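Alpha-fucosidase (Bifidobacterium bifidum, PDB 2EAE) probably acts as a 1,2-alpha-L-fucosidase, hydrolysing terminal fucose from glycans; this chain is its catalytic fragment, crystallised with reaction products. Local coordinates at residues Q726-W731 with F769-G774; N421-M426 with P762-G767. The protein carries 1 engineered substitution. All coordinates share one frame; numbering follows the deposited sequence.

Contact 1: Q726-W731 with F769-G774; sequences QRINSW and FGNTSG
The one flat group at the centre of this contact is the carboxamide of Asn729, which lays one face over Gly774, with CG 3.6 Å from Gly774 CA, and offers its polar atoms to two partners tilted from its plane. Its OD1 accepts from the hydroxyl of Ser773, OG to OD1 2.9 Å. Its ND2 donates to Gly770 O at 2.9 Å, bent to 136°, and also to Gly725 O in its own helix. Gly770 O is thus gripped twice, since ND2 and the helical donor Gly774 N reach it from opposite faces of its plane. With CG anti to the carbonyl carbon (chi1 -78°), the amide is carried across towards the second helix. Replacing Asn729 by an alanine would probably deprive the Ser773 hydroxyl of its acceptor and Gly770 O of its second donor, and open a gap over Gly774. Beside the amide, Ile728 presses CG2 to 3.6 Å from Gly774 CA, where any side chain on Gly774 would collide with it. Its absence fits the close approach of the segment axes, 8.2 Å at 15°. Such near-parallel packing is consistent with neighbouring inner helices of the (α/α)6 barrel of family 95 glycoside hydrolases.

Contact 2: N421-M426 with P762-G767; sequences NVNLQM and PFQIAG. Engineered in segment 762-767: Ala766 (natural residue Asp). With FUL (beta-L-fucopyranose), chain D.
Met426 and Ala766 bring the two backbones to their closest approach, CA to CA 5.5 Å, at the sugar-binding end of the (α/α)6 barrel. Segment 421-426 turns from loop into a short helix, with Val422 as N-cap and the first helical turn fastened by Met426 N to Val422 O. Segment 762-767 starts with a cis peptide before Pro762, passes through an extended Gln764 and leads into helix 766-779. Two loop-to-helix junctions, far apart in sequence, thus meet beneath the bound fucose, a setting that shows how a barrel builds its pocket from the residues at its helix ends.

Apolar packing joins the junctions. Ala766 is an engineered residue, aspartate in the natural sequence, and its CB lies 3.8 Å from Met426 SD. In the methionine, CG anti to the backbone N (chi1 -169°) and an extended second torsion (175°) take the sulfur over the Ala766 carbonyl, SD to O 3.2 Å. The same Ala766 methyl also faces Asn423, 4.2 Å from its CG, and comes obliquely to the plane of that amide. The Asn423 side chain has the fucose on the opposite side of its plane, with CG 4.0 Å from O4 of the sugar, and so touches both the engineered methyl and the ligand. Gln764 turns its bent chain towards C6 of the sugar and touches Trp414. His760, His678, Arg677 and Trp722 add hydrogen bonds to the fucose. Asn421, whose ND2 is bonded to Glu566, takes no part in the packing between the segments but meets the anomeric end of the beta-fucose, its OD1 lying 2.7 Å from the sugar O1.

Contacts 1 and 2 have centres 12 Å apart and lie next to each other in one catalytic-domain barrel. Both draw on helix 766-779: contact 2 uses residues 762-767, which lead into it, and contact 1 residues 769-774 farther along. Along the chain the order is 421-426, 726-731, 762-767, 769-774, so the two pairings interleave. The two contacts also touch directly, Gly770 CA lying 3.7 Å from Met426 CG, while Gln726 packs against Val422. Contact 2 lines the fucose pocket, whereas contact 1 lies deeper, away from the sugar. The interior helix packing thus adjoins the residues that line the pocket, consistent with a pocket built at the helix ends of the barrel.

Contact 1: Q726-W731 with F769-G774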
ATOM      1  N   GLN A 726       4.931   5.839  -8.614  1.00 17.88           N
ATOM      2  CA  GLN A 726       6.322   5.387  -8.453  1.00 16.78           C
ATOM      3  C   GLN A 726       7.275   6.413  -9.038  1.00 15.53           C
ATOM      4  O   GLN A 726       8.343   6.639  -8.487  1.00 15.28           O
ATOM      5  CB  GLN A 726       6.557   4.050  -9.140  1.00 15.89           C
ATOM      6  CG  GLN A 726       7.927   3.443  -8.833  1.00 16.61           C
ATOM      7  CD  GLN A 726       8.099   2.113  -9.539  1.00 19.72           C
ATOM      8  OE1 GLN A 726       7.107   1.440  -9.869  1.00 19.97           O
ATOM      9  NE2 GLN A 726       9.354   1.702  -9.738  1.00 17.47           N
ATOM     10  N   ARG A 727       6.891   7.057 -10.152  1.00 15.36           N
ATOM     11  CA  ARG A 727       7.778   8.065 -10.750  1.00 14.69           C
ATOM     12  C   ARG A 727       7.952   9.271  -9.860  1.00 14.54           C
ATOM     13  O   ARG A 727       9.050   9.825  -9.821  1.00 15.96           O
ATOM     14  CB  ARG A 727       7.295   8.474 -12.160  1.00 15.90           C
ATOM     15  CG  ARG A 727       7.552   7.367 -13.187  1.00 13.43           C
ATOM     16  CD  ARG A 727       6.557   7.533 -14.403  1.00 18.26           C
ATOM     17  NE  ARG A 727       6.920   6.668 -15.545  1.00 17.84           N
ATOM     18  CZ  ARG A 727       6.743   5.344 -15.595  1.00 17.51           C
ATOM     19  NH1 ARG A 727       6.239   4.694 -14.558  1.00 19.22           N
ATOM     20  NH2 ARG A 727       7.056   4.653 -16.705  1.00 17.46           N
ATOM     21  N   ILE A 728       6.900   9.683  -9.149  1.00 15.53           N
ATOM     22  CA  ILE A 728       6.993  10.803  -8.195  1.00 15.98           C
ATOM     23  C   ILE A 728       8.085  10.460  -7.161  1.00 16.43           C
ATOM     24  O   ILE A 728       9.037  11.249  -6.965  1.00 16.98           O
ATOM     25  CB  ILE A 728       5.647  11.073  -7.460  1.00 14.32           C
ATOM     26  CG1 ILE A 728       4.568  11.622  -8.418  1.00 16.12           C
ATOM     27  CG2 ILE A 728       5.815  12.110  -6.352  1.00 16.19           C
ATOM     28  CD1 ILE A 728       3.135  11.483  -7.739  1.00 16.01           C
ATOM     29  N   ASN A 729       7.967   9.281  -6.550  1.00 15.89           N
ATOM     30  CA  ASN A 729       8.930   8.858  -5.499  1.00 16.19           C
ATOM     31  C   ASN A 729      10.351   8.732  -6.055  1.00 16.98           C
ATOM     32  O   ASN A 729      11.323   9.162  -5.395  1.00 16.53           O
ATOM     33  CB  ASN A 729       8.494   7.548  -4.891  1.00 15.31           C
ATOM     34  CG  ASN A 729       7.353   7.711  -3.881  1.00 19.14           C
ATOM     35  OD1 ASN A 729       7.604   7.912  -2.681  1.00 17.27           O
ATOM     36  ND2 ASN A 729       6.105   7.548  -4.349  1.00 16.44           N
ATOM     37  N   SER A 730      10.486   8.120  -7.245  1.00 16.75           N
ATOM     38  CA  SER A 730      11.815   7.946  -7.870  1.00 17.30           C
ATOM     39  C   SER A 730      12.499   9.295  -8.184  1.00 17.73           C
ATOM     40  O   SER A 730      13.655   9.510  -7.836  1.00 17.28           O
ATOM     41  CB  SER A 730      11.725   7.072  -9.122  1.00 17.79           C
ATOM     42  OG  SER A 730      11.038   5.875  -8.818  1.00 18.40           O
ATOM     43  N   TRP A 731      11.769  10.199  -8.837  1.00 16.97           N
ATOM     44  CA  TRP A 731      12.298  11.546  -9.077  1.00 17.99           C
ATOM     45  C   TRP A 731      12.658  12.262  -7.783  1.00 17.69           C
ATOM     46  O   TRP A 731      13.684  12.942  -7.726  1.00 17.21           O
ATOM     47  CB  TRP A 731      11.337  12.383  -9.919  1.00 19.14           C
ATOM     48  CG  TRP A 731      11.478  12.062 -11.402  1.00 18.49           C
ATOM     49  CD1 TRP A 731      10.633  11.305 -12.155  1.00 22.62           C
ATOM     50  CD2 TRP A 731      12.492  12.532 -12.291  1.00 20.13           C
ATOM     51  NE1 TRP A 731      11.060  11.258 -13.469  1.00 21.56           N
ATOM     52  CE2 TRP A 731      12.210  11.989 -13.575  1.00 22.18           C
ATOM     53  CE3 TRP A 731      13.631  13.337 -12.129  1.00 21.48           C
ATOM     54  CZ2 TRP A 731      13.002  12.250 -14.691  1.00 19.92           C
ATOM     55  CZ3 TRP A 731      14.444  13.572 -13.237  1.00 23.13           C
ATOM     56  CH2 TRP A 731      14.124  13.025 -14.506  1.00 22.76           C
ATOM     57  N   PHE A 769      -1.749   5.992  -2.315  1.00 14.83           N
ATOM     58  CA  PHE A 769      -0.712   5.781  -1.291  1.00 14.49           C
ATOM     59  C   PHE A 769       0.640   6.262  -1.821  1.00 15.23           C
ATOM     60  O   PHE A 769       1.474   6.844  -1.051  1.00 15.33           O
ATOM     61  CB  PHE A 769      -0.690   4.314  -0.839  1.00 14.26           C
ATOM     62  CG  PHE A 769      -1.979   3.844  -0.182  1.00 15.39           C
ATOM     63  CD1 PHE A 769      -2.572   4.586   0.855  1.00 19.93           C
ATOM     64  CD2 PHE A 769      -2.588   2.669  -0.577  1.00 14.92           C
ATOM     65  CE1 PHE A 769      -3.752   4.138   1.496  1.00 19.72           C
ATOM     66  CE2 PHE A 769      -3.756   2.213   0.059  1.00 19.33           C
ATOM     67  CZ  PHE A 769      -4.340   2.952   1.111  1.00 17.07           C
ATOM     68  N   GLY A 770       0.898   6.032  -3.128  1.00 14.14           N
ATOM     69  CA  GLY A 770       2.184   6.493  -3.722  1.00 15.11           C
ATOM     70  C   GLY A 770       2.326   8.017  -3.766  1.00 16.12           C
ATOM     71  O   GLY A 770       3.441   8.572  -3.651  1.00 18.23           O
ATOM     72  N   ASN A 771       1.202   8.703  -3.960  1.00 16.23           N
ATOM     73  CA  ASN A 771       1.189  10.175  -3.920  1.00 16.80           C
ATOM     74  C   ASN A 771       1.640  10.668  -2.540  1.00 16.28           C
ATOM     75  O   ASN A 771       2.554  11.496  -2.433  1.00 15.81           O
ATOM     76  CB  ASN A 771      -0.199  10.705  -4.200  1.00 17.29           C
ATOM     77  CG  ASN A 771      -0.251  12.208  -4.218  1.00 20.38           C
ATOM     78  OD1 ASN A 771      -0.231  12.852  -3.167  1.00 21.86           O
ATOM     79  ND2 ASN A 771      -0.351  12.787  -5.415  1.00 20.23           N
ATOM     80  N   THR A 772       0.993  10.156  -1.496  1.00 16.52           N
ATOM     81  CA  THR A 772       1.359  10.536  -0.118  1.00 16.42           C
ATOM     82  C   THR A 772       2.865  10.319   0.171  1.00 17.30           C
ATOM     83  O   THR A 772       3.557  11.208   0.703  1.00 15.89           O
ATOM     84  CB  THR A 772       0.472   9.822   0.886  1.00 17.49           C
ATOM     85  OG1 THR A 772      -0.884  10.183   0.614  1.00 17.87           O
ATOM     86  CG2 THR A 772       0.826  10.256   2.337  1.00 15.02           C
ATOM     87  N   SER A 773       3.391   9.158  -0.256  1.00 15.54           N
ATOM     88  CA  SER A 773       4.760   8.822  -0.048  1.00 15.65           C
ATOM     89  C   SER A 773       5.640   9.761  -0.830  1.00 15.47           C
ATOM     90  O   SER A 773       6.671  10.220  -0.326  1.00 16.41           O
ATOM     91  CB  SER A 773       4.988   7.350  -0.511  1.00 15.73           C
ATOM     92  OG  SER A 773       6.324   7.002  -0.272  1.00 19.21           O
ATOM     93  N   GLY A 774       5.224  10.077  -2.053  1.00 14.47           N
ATOM     94  CA  GLY A 774       6.045  10.910  -2.938  1.00 17.36           C
ATOM     95  C   GLY A 774       6.199  12.308  -2.361  1.00 17.23           C
ATOM     96  O   GLY A 774       7.288  12.878  -2.415  1.00 16.53           O
TER

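Contact 2: N421-M426 with P762-G767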
ATOM      1  N   ASN A 421       4.102  -7.346  -7.137  1.00 18.19           N
ATOM      2  CA  ASN A 421       5.207  -6.847  -7.988  1.00 19.18           C
ATOM      3  C   ASN A 421       5.156  -5.331  -8.260  1.00 18.10           C
ATOM      4  O   ASN A 421       5.625  -4.852  -9.298  1.00 18.38           O
ATOM      5  CB  ASN A 421       5.363  -7.688  -9.264  1.00 19.59           C
ATOM      6  CG  ASN A 421       4.208  -7.468 -10.243  1.00 22.66           C
ATOM      7  OD1 ASN A 421       3.224  -6.796  -9.930  1.00 20.36           O
ATOM      8  ND2 ASN A 421       4.338  -8.048 -11.457  1.00 21.86           N
ATOM      9  N   VAL A 422       4.571  -4.607  -7.296  1.00 17.26           N
ATOM     10  CA  VAL A 422       4.679  -3.165  -7.075  1.00 16.48           C
ATOM     11  C   VAL A 422       3.520  -2.628  -6.251  1.00 16.79           C
ATOM     12  O   VAL A 422       3.688  -1.698  -5.457  1.00 16.43           O
ATOM     13  CB  VAL A 422       4.813  -2.305  -8.343  1.00 16.27           C
ATOM     14  CG1 VAL A 422       3.531  -2.401  -9.258  1.00 16.07           C
ATOM     15  CG2 VAL A 422       5.158  -0.858  -7.922  1.00 17.49           C
ATOM     16  N   ASN A 423       2.311  -3.163  -6.472  1.00 17.24           N
ATOM     17  CA  ASN A 423       1.110  -2.494  -5.931  1.00 17.69           C
ATOM     18  C   ASN A 423       0.998  -2.611  -4.413  1.00 16.93           C
ATOM     19  O   ASN A 423       0.776  -1.604  -3.712  1.00 16.18           O
ATOM     20  CB  ASN A 423      -0.163  -3.036  -6.589  1.00 17.98           C
ATOM     21  CG  ASN A 423      -0.463  -2.368  -7.918  1.00 22.84           C
ATOM     22  OD1 ASN A 423       0.137  -2.699  -8.953  1.00 27.12           O
ATOM     23  ND2 ASN A 423      -1.378  -1.430  -7.904  1.00 21.95           N
ATOM     24  N   LEU A 424       1.154  -3.832  -3.909  1.00 15.61           N
ATOM     25  CA  LEU A 424       1.071  -4.017  -2.439  1.00 16.56           C
ATOM     26  C   LEU A 424       2.181  -3.247  -1.707  1.00 15.71           C
ATOM     27  O   LEU A 424       1.952  -2.650  -0.667  1.00 16.95           O
ATOM     28  CB  LEU A 424       1.052  -5.479  -2.044  1.00 17.51           C
ATOM     29  CG  LEU A 424       0.928  -5.809  -0.536  1.00 15.56           C
ATOM     30  CD1 LEU A 424      -0.460  -5.314   0.009  1.00 17.66           C
ATOM     31  CD2 LEU A 424       1.157  -7.269  -0.226  1.00 17.77           C
ATOM     32  N   GLN A 425       3.385  -3.271  -2.272  1.00 14.80           N
ATOM     33  CA  GLN A 425       4.504  -2.460  -1.793  1.00 15.25           C
ATOM     34  C   GLN A 425       4.115  -0.985  -1.735  1.00 15.60           C
ATOM     35  O   GLN A 425       4.448  -0.294  -0.750  1.00 16.39           O
ATOM     36  CB  GLN A 425       5.692  -2.608  -2.739  1.00 13.69           C
ATOM     37  CG  GLN A 425       6.400  -3.959  -2.640  1.00 12.39           C
ATOM     38  CD  GLN A 425       5.768  -5.078  -3.494  1.00 15.27           C
ATOM     39  OE1 GLN A 425       4.840  -4.841  -4.279  1.00 15.89           O
ATOM     40  NE2 GLN A 425       6.357  -6.271  -3.432  1.00 15.79           N
ATOM     41  N   MET A 426       3.479  -0.470  -2.815  1.00 13.48           N
ATOM     42  CA  MET A 426       3.120   0.945  -2.873  1.00 14.55           C
ATOM     43  C   MET A 426       2.126   1.303  -1.765  1.00 13.48           C
ATOM     44  O   MET A 426       2.203   2.426  -1.181  1.00 14.04           O
ATOM     45  CB  MET A 426       2.591   1.345  -4.261  1.00 13.24           C
ATOM     46  CG  MET A 426       2.459   2.890  -4.419  1.00 14.07           C
ATOM     47  SD  MET A 426       1.965   3.348  -6.103  1.00 17.84           S
ATOM     48  CE  MET A 426       3.092   2.407  -7.084  1.00 20.86           C
ATOM     49  N   PRO A 762      -9.174   0.818 -14.313  1.00 18.77           N
ATOM     50  CA  PRO A 762     -10.074   1.535 -13.395  1.00 18.67           C
ATOM     51  C   PRO A 762      -9.466   1.869 -12.019  1.00 17.93           C
ATOM     52  O   PRO A 762      -8.247   1.895 -11.880  1.00 17.22           O
ATOM     53  CB  PRO A 762     -11.188   0.523 -13.197  1.00 17.96           C
ATOM     54  CG  PRO A 762     -10.453  -0.805 -13.202  1.00 18.92           C
ATOM     55  CD  PRO A 762      -9.384  -0.648 -14.263  1.00 19.36           C
ATOM     56  N   PHE A 763     -10.303   2.162 -11.038  1.00 17.88           N
ATOM     57  CA  PHE A 763      -9.844   2.539  -9.679  1.00 18.45           C
ATOM     58  C   PHE A 763      -8.843   1.495  -9.133  1.00 18.17           C
ATOM     59  O   PHE A 763      -9.090   0.288  -9.197  1.00 18.67           O
ATOM     60  CB  PHE A 763     -11.047   2.689  -8.728  1.00 19.07           C
ATOM     61  CG  PHE A 763     -10.708   2.551  -7.254  1.00 19.30           C
ATOM     62  CD1 PHE A 763      -9.700   3.338  -6.668  1.00 20.17           C
ATOM     63  CD2 PHE A 763     -11.433   1.693  -6.448  1.00 21.29           C
ATOM     64  CE1 PHE A 763      -9.409   3.215  -5.280  1.00 19.48           C
ATOM     65  CE2 PHE A 763     -11.142   1.550  -5.052  1.00 20.94           C
ATOM     66  CZ  PHE A 763     -10.141   2.325  -4.480  1.00 19.89           C
ATOM     67  N   GLN A 764      -7.702   1.984  -8.652  1.00 17.16           N
ATOM     68  CA  GLN A 764      -6.683   1.132  -8.013  1.00 18.40           C
ATOM     69  C   GLN A 764      -6.085   2.054  -6.967  1.00 17.12           C
ATOM     70  O   GLN A 764      -5.650   3.153  -7.297  1.00 17.99           O
ATOM     71  CB  GLN A 764      -5.590   0.736  -9.018  1.00 18.32           C
ATOM     72  CG  GLN A 764      -6.040  -0.221 -10.131  1.00 20.85           C
ATOM     73  CD  GLN A 764      -6.282  -1.611  -9.613  1.00 23.36           C
ATOM     74  OE1 GLN A 764      -7.433  -2.012  -9.346  1.00 25.64           O
ATOM     75  NE2 GLN A 764      -5.203  -2.348  -9.412  1.00 23.32           N
ATOM     76  N   ILE A 765      -5.987   1.584  -5.738  1.00 16.71           N
ATOM     77  CA  ILE A 765      -5.693   2.490  -4.609  1.00 16.98           C
ATOM     78  C   ILE A 765      -4.203   2.807  -4.470  1.00 16.89           C
ATOM     79  O   ILE A 765      -3.872   3.794  -3.857  1.00 16.79           O
ATOM     80  CB  ILE A 765      -6.250   1.946  -3.281  1.00 15.92           C
ATOM     81  CG1 ILE A 765      -6.477   3.090  -2.251  1.00 16.35           C
ATOM     82  CG2 ILE A 765      -5.365   0.809  -2.764  1.00 15.09           C
ATOM     83  CD1 ILE A 765      -7.220   2.592  -0.985  1.00 16.51           C
ATOM     84  N   ALA A 766      -3.313   1.958  -5.006  1.00 16.58           N
ATOM     85  CA  ALA A 766      -1.866   2.135  -4.834  1.00 17.49           C
ATOM     86  C   ALA A 766      -1.379   3.551  -5.148  1.00 16.38           C
ATOM     87  O   ALA A 766      -0.628   4.116  -4.385  1.00 16.10           O
ATOM     88  CB  ALA A 766      -1.066   1.074  -5.679  1.00 17.72           C
ATOM     89  N   GLY A 767      -1.819   4.139  -6.247  1.00 15.09           N
ATOM     90  CA  GLY A 767      -1.396   5.484  -6.553  1.00 14.61           C
ATOM     91  C   GLY A 767      -1.781   6.556  -5.531  1.00 13.81           C
ATOM     92  O   GLY A 767      -1.089   7.560  -5.437  1.00 14.35           O
TER
HETATM   93  C1  FUL D 900       0.500  -5.290 -12.530  0.70 23.78           C
HETATM   94  C2  FUL D 900       0.527  -4.052 -13.452  0.70 22.67           C
HETATM   95  O2  FUL D 900       1.322  -4.344 -14.623  0.70 21.05           O
HETATM   96  C3  FUL D 900      -0.870  -3.547 -13.882  0.70 21.46           C
HETATM   97  O3  FUL D 900      -0.756  -2.195 -14.380  0.70 20.45           O
HETATM   98  C4  FUL D 900      -1.853  -3.554 -12.709  0.70 21.66           C
HETATM   99  O4  FUL D 900      -1.348  -2.581 -11.787  0.70 19.05           O
HETATM  100  C5  FUL D 900      -1.870  -4.933 -12.048  0.70 23.09           C
HETATM  101  C6  FUL D 900      -2.783  -5.006 -10.824  0.70 22.86           C
HETATM  102  O5  FUL D 900      -0.564  -5.257 -11.587  0.70 24.90           O
HETATM  103  O1  FUL D 900       1.688  -5.398 -11.719  0.70 24.06           O